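Local coordinates for GDSL-like protein (Collinsella aerofaciens ATCC 25986, PDB 7BXD) that probably hydrolyses acyl esters as a member of the GDSL-like lipase/acylhydrolase family, within the SGNH hydrolase clan, at residues Asp51-Gly63 and Tyr226-Thr238. Numbering follows the deposited sequence.
Sequences DISWTSHLGALLG and YERLAHRIAAGLT
W54 lays one face of its indole over the tip of I233, whose CD1 stands 3.8 Å from the centroid of the six-membered ring in a CH-pi contact. The pair illustrates how an SGNH hydrolase, a three-layer alpha/beta/alpha fold, seats two helices against one side of its parallel sheet: the axes of helix 55-61 and helix 226-238 come within 8.4 Å and cross at -43°. CG of W54 lies between the backbone N and the carbonyl carbon (chi1 58°), which swings the indole alongside the other helix, against I233; T55 CG2 covers its opposite face, and Y226 CD1 meets its edge in plane. NE1 hydrogen-bonds the carbonyl O of T38, which limits the ring's rotation. A leucine here would probably strand that carbonyl and open a gap between I233 and T55. A230, whose CA lies opposite that of W54, lets the two segments come near, its CB 3.6 Å from H57 CB. Farther along, L58 is a knob in the hole formed by A230, I233, A234 and L237. Toward solvent the pairing is repeated with histidines: E227 CG sits over one face of H57, while L61 CD2 covers a face of H231. At the N-terminal end S53 CA rests over the Y226 ring, and S53 OG, also hydrogen-bonded to the carbonyl O of T39, accepts a capping bond from T55 N at 3.2 Å, nearly straight at 171°.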
# COMPACT_ATOMS: atom_id res chain seq x y z
N ASP A 51 -2.31 -11.34 11.96
CA ASP A 51 -2.40 -11.05 13.38
C ASP A 51 -1.34 -10.10 13.90
O ASP A 51 -1.53 -9.54 14.99
CB ASP A 51 -2.39 -12.34 14.22
CG ASP A 51 -3.67 -13.13 14.07
OD1 ASP A 51 -4.65 -12.61 13.46
OD2 ASP A 51 -3.69 -14.28 14.55
N ILE A 52 -0.25 -9.88 13.14
CA ILE A 52 0.74 -8.86 13.51
C ILE A 52 0.62 -7.61 12.67
O ILE A 52 1.30 -6.61 12.97
CB ILE A 52 2.20 -9.37 13.51
CG1 ILE A 52 2.73 -9.60 12.08
CG2 ILE A 52 2.34 -10.63 14.36
CD1 ILE A 52 4.25 -9.68 12.02
N SER A 53 -0.18 -7.62 11.60
CA SER A 53 -0.23 -6.48 10.70
C SER A 53 -0.78 -5.25 11.42
O SER A 53 -1.48 -5.34 12.44
CB SER A 53 -1.15 -6.80 9.53
OG SER A 53 -1.29 -5.65 8.69
N TRP A 54 -0.49 -4.07 10.85
CA TRP A 54 -1.14 -2.85 11.32
C TRP A 54 -2.65 -2.98 11.30
O TRP A 54 -3.34 -2.32 12.10
CB TRP A 54 -0.67 -1.65 10.48
CG TRP A 54 -0.91 -1.77 9.01
CD1 TRP A 54 -0.03 -2.28 8.08
CD2 TRP A 54 -2.07 -1.34 8.27
NE1 TRP A 54 -0.58 -2.19 6.81
CE2 TRP A 54 -1.82 -1.62 6.90
CE3 TRP A 54 -3.29 -0.73 8.62
CZ2 TRP A 54 -2.73 -1.28 5.90
CZ3 TRP A 54 -4.19 -0.39 7.62
CH2 TRP A 54 -3.91 -0.68 6.28
N THR A 55 -3.21 -3.81 10.39
CA THR A 55 -4.67 -3.93 10.32
C THR A 55 -5.25 -4.46 11.63
O THR A 55 -6.41 -4.17 11.96
CB THR A 55 -5.09 -4.88 9.19
OG1 THR A 55 -4.52 -6.18 9.36
CG2 THR A 55 -4.63 -4.33 7.83
N SER A 56 -4.47 -5.25 12.37
CA SER A 56 -4.97 -5.85 13.61
C SER A 56 -5.06 -4.85 14.75
O SER A 56 -5.75 -5.12 15.75
CB SER A 56 -4.08 -7.02 14.04
OG SER A 56 -2.82 -6.56 14.52
N HIS A 57 -4.38 -3.71 14.64
CA HIS A 57 -4.39 -2.67 15.66
C HIS A 57 -5.35 -1.54 15.31
O HIS A 57 -5.75 -0.77 16.20
CB HIS A 57 -2.99 -2.06 15.80
CG HIS A 57 -1.94 -3.03 16.22
ND1 HIS A 57 -1.70 -3.33 17.54
CD2 HIS A 57 -1.04 -3.75 15.49
CE1 HIS A 57 -0.72 -4.21 17.61
NE2 HIS A 57 -0.29 -4.48 16.38
N LEU A 58 -5.67 -1.37 14.04
CA LEU A 58 -6.28 -0.13 13.59
C LEU A 58 -7.69 0.05 14.14
O LEU A 58 -8.09 1.17 14.47
CB LEU A 58 -6.28 -0.11 12.06
CG LEU A 58 -6.88 1.16 11.47
CD1 LEU A 58 -6.10 2.43 11.86
CD2 LEU A 58 -6.97 1.02 9.95
N GLY A 59 -8.48 -1.03 14.21
CA GLY A 59 -9.89 -0.88 14.60
C GLY A 59 -10.03 -0.23 15.97
O GLY A 59 -10.84 0.69 16.16
N ALA A 60 -9.25 -0.70 16.93
CA ALA A 60 -9.34 -0.15 18.28
C ALA A 60 -8.86 1.29 18.31
O ALA A 60 -9.41 2.11 19.04
CB ALA A 60 -8.54 -1.00 19.26
N LEU A 61 -7.85 1.62 17.50
CA LEU A 61 -7.33 2.98 17.48
C LEU A 61 -8.36 3.96 16.94
O LEU A 61 -8.29 5.16 17.23
CB LEU A 61 -6.04 3.07 16.66
CG LEU A 61 -4.82 2.37 17.26
CD1 LEU A 61 -3.69 2.29 16.24
CD2 LEU A 61 -4.37 3.06 18.56
N LEU A 62 -9.29 3.48 16.12
CA LEU A 62 -10.34 4.29 15.54
C LEU A 62 -11.66 4.17 16.31
O LEU A 62 -12.69 4.62 15.82
CB LEU A 62 -10.53 3.92 14.06
CG LEU A 62 -9.34 4.22 13.16
CD1 LEU A 62 -9.63 3.69 11.78
CD2 LEU A 62 -9.02 5.71 13.14
N GLY A 63 -11.64 3.60 17.51
CA GLY A 63 -12.85 3.57 18.32
C GLY A 63 -13.80 2.45 18.01
O GLY A 63 -14.98 2.50 18.41
N TYR A 226 4.77 -2.81 12.92
CA TYR A 226 3.40 -2.72 12.45
C TYR A 226 2.51 -2.00 13.44
O TYR A 226 1.60 -1.28 13.04
CB TYR A 226 2.84 -4.13 12.16
CG TYR A 226 3.27 -4.71 10.84
CD1 TYR A 226 2.98 -4.03 9.65
CD2 TYR A 226 3.91 -5.94 10.76
CE1 TYR A 226 3.38 -4.51 8.42
CE2 TYR A 226 4.30 -6.46 9.53
CZ TYR A 226 4.05 -5.74 8.35
OH TYR A 226 4.46 -6.20 7.12
N GLU A 227 2.77 -2.17 14.75
CA GLU A 227 2.00 -1.41 15.73
C GLU A 227 2.25 0.08 15.59
O GLU A 227 1.30 0.89 15.62
CB GLU A 227 2.34 -1.91 17.15
CG GLU A 227 1.40 -1.34 18.24
CD GLU A 227 1.94 -0.11 18.98
OE1 GLU A 227 3.01 0.45 18.61
OE2 GLU A 227 1.27 0.34 19.93
N ARG A 228 3.51 0.47 15.42
CA ARG A 228 3.82 1.89 15.24
C ARG A 228 3.21 2.41 13.95
O ARG A 228 2.61 3.50 13.94
CB ARG A 228 5.35 2.05 15.26
CG ARG A 228 5.80 3.49 15.02
CD ARG A 228 7.27 3.63 15.33
NE ARG A 228 7.75 4.96 14.97
CZ ARG A 228 8.68 5.64 15.62
NH1 ARG A 228 9.17 5.21 16.78
NH2 ARG A 228 9.09 6.81 15.13
N LEU A 229 3.30 1.65 12.87
CA LEU A 229 2.69 2.07 11.61
C LEU A 229 1.18 2.25 11.77
O LEU A 229 0.61 3.18 11.20
CB LEU A 229 3.01 1.06 10.51
CG LEU A 229 2.85 1.53 9.08
CD1 LEU A 229 3.90 2.60 8.73
CD2 LEU A 229 2.98 0.35 8.14
N ALA A 230 0.53 1.37 12.52
CA ALA A 230 -0.91 1.50 12.73
C ALA A 230 -1.26 2.84 13.36
O ALA A 230 -2.28 3.45 13.02
CB ALA A 230 -1.44 0.38 13.62
N HIS A 231 -0.45 3.32 14.31
CA HIS A 231 -0.74 4.62 14.91
C HIS A 231 -0.64 5.74 13.88
O HIS A 231 -1.49 6.66 13.85
CB HIS A 231 0.20 4.86 16.08
CG HIS A 231 -0.19 4.11 17.32
ND1 HIS A 231 -0.75 4.71 18.43
CD2 HIS A 231 -0.14 2.78 17.61
CE1 HIS A 231 -1.00 3.80 19.36
NE2 HIS A 231 -0.64 2.62 18.89
N ARG A 232 0.39 5.70 13.03
CA ARG A 232 0.53 6.73 12.00
C ARG A 232 -0.63 6.68 11.00
O ARG A 232 -1.14 7.72 10.57
CB ARG A 232 1.88 6.57 11.28
CG ARG A 232 2.10 7.57 10.14
CD ARG A 232 2.30 8.98 10.68
NE ARG A 232 2.34 10.01 9.64
CZ ARG A 232 1.29 10.64 9.15
NH1 ARG A 232 0.08 10.32 9.55
NH2 ARG A 232 1.45 11.63 8.25
N ILE A 233 -1.05 5.47 10.63
CA ILE A 233 -2.16 5.30 9.70
C ILE A 233 -3.45 5.80 10.32
O ILE A 233 -4.25 6.47 9.66
CB ILE A 233 -2.24 3.83 9.23
CG1 ILE A 233 -1.04 3.47 8.37
CG2 ILE A 233 -3.56 3.56 8.55
CD1 ILE A 233 -0.84 1.97 8.16
N ALA A 234 -3.69 5.49 11.60
CA ALA A 234 -4.89 5.99 12.25
C ALA A 234 -4.93 7.51 12.21
O ALA A 234 -5.99 8.10 11.94
CB ALA A 234 -4.95 5.46 13.68
N ALA A 235 -3.81 8.16 12.52
CA ALA A 235 -3.79 9.62 12.49
C ALA A 235 -4.08 10.12 11.08
O ALA A 235 -4.82 11.10 10.89
CB ALA A 235 -2.44 10.14 12.99
N GLY A 236 -3.49 9.45 10.08
CA GLY A 236 -3.70 9.86 8.71
C GLY A 236 -5.14 9.72 8.27
O GLY A 236 -5.66 10.58 7.56
N LEU A 237 -5.78 8.61 8.63
CA LEU A 237 -7.17 8.39 8.23
C LEU A 237 -8.11 9.39 8.89
O LEU A 237 -9.02 9.93 8.26
CB LEU A 237 -7.62 6.96 8.56
CG LEU A 237 -7.18 5.85 7.61
CD1 LEU A 237 -7.46 4.48 8.20
CD2 LEU A 237 -7.87 6.03 6.25
N THR A 238 -7.89 9.64 10.19
CA THR A 238 -8.68 10.64 10.90
C THR A 238 -8.52 12.02 10.29
O THR A 238 -9.45 12.83 10.31
CB THR A 238 -8.29 10.60 12.40
OG1 THR A 238 -8.63 9.30 12.95
CG2 THR A 238 -8.99 11.66 13.22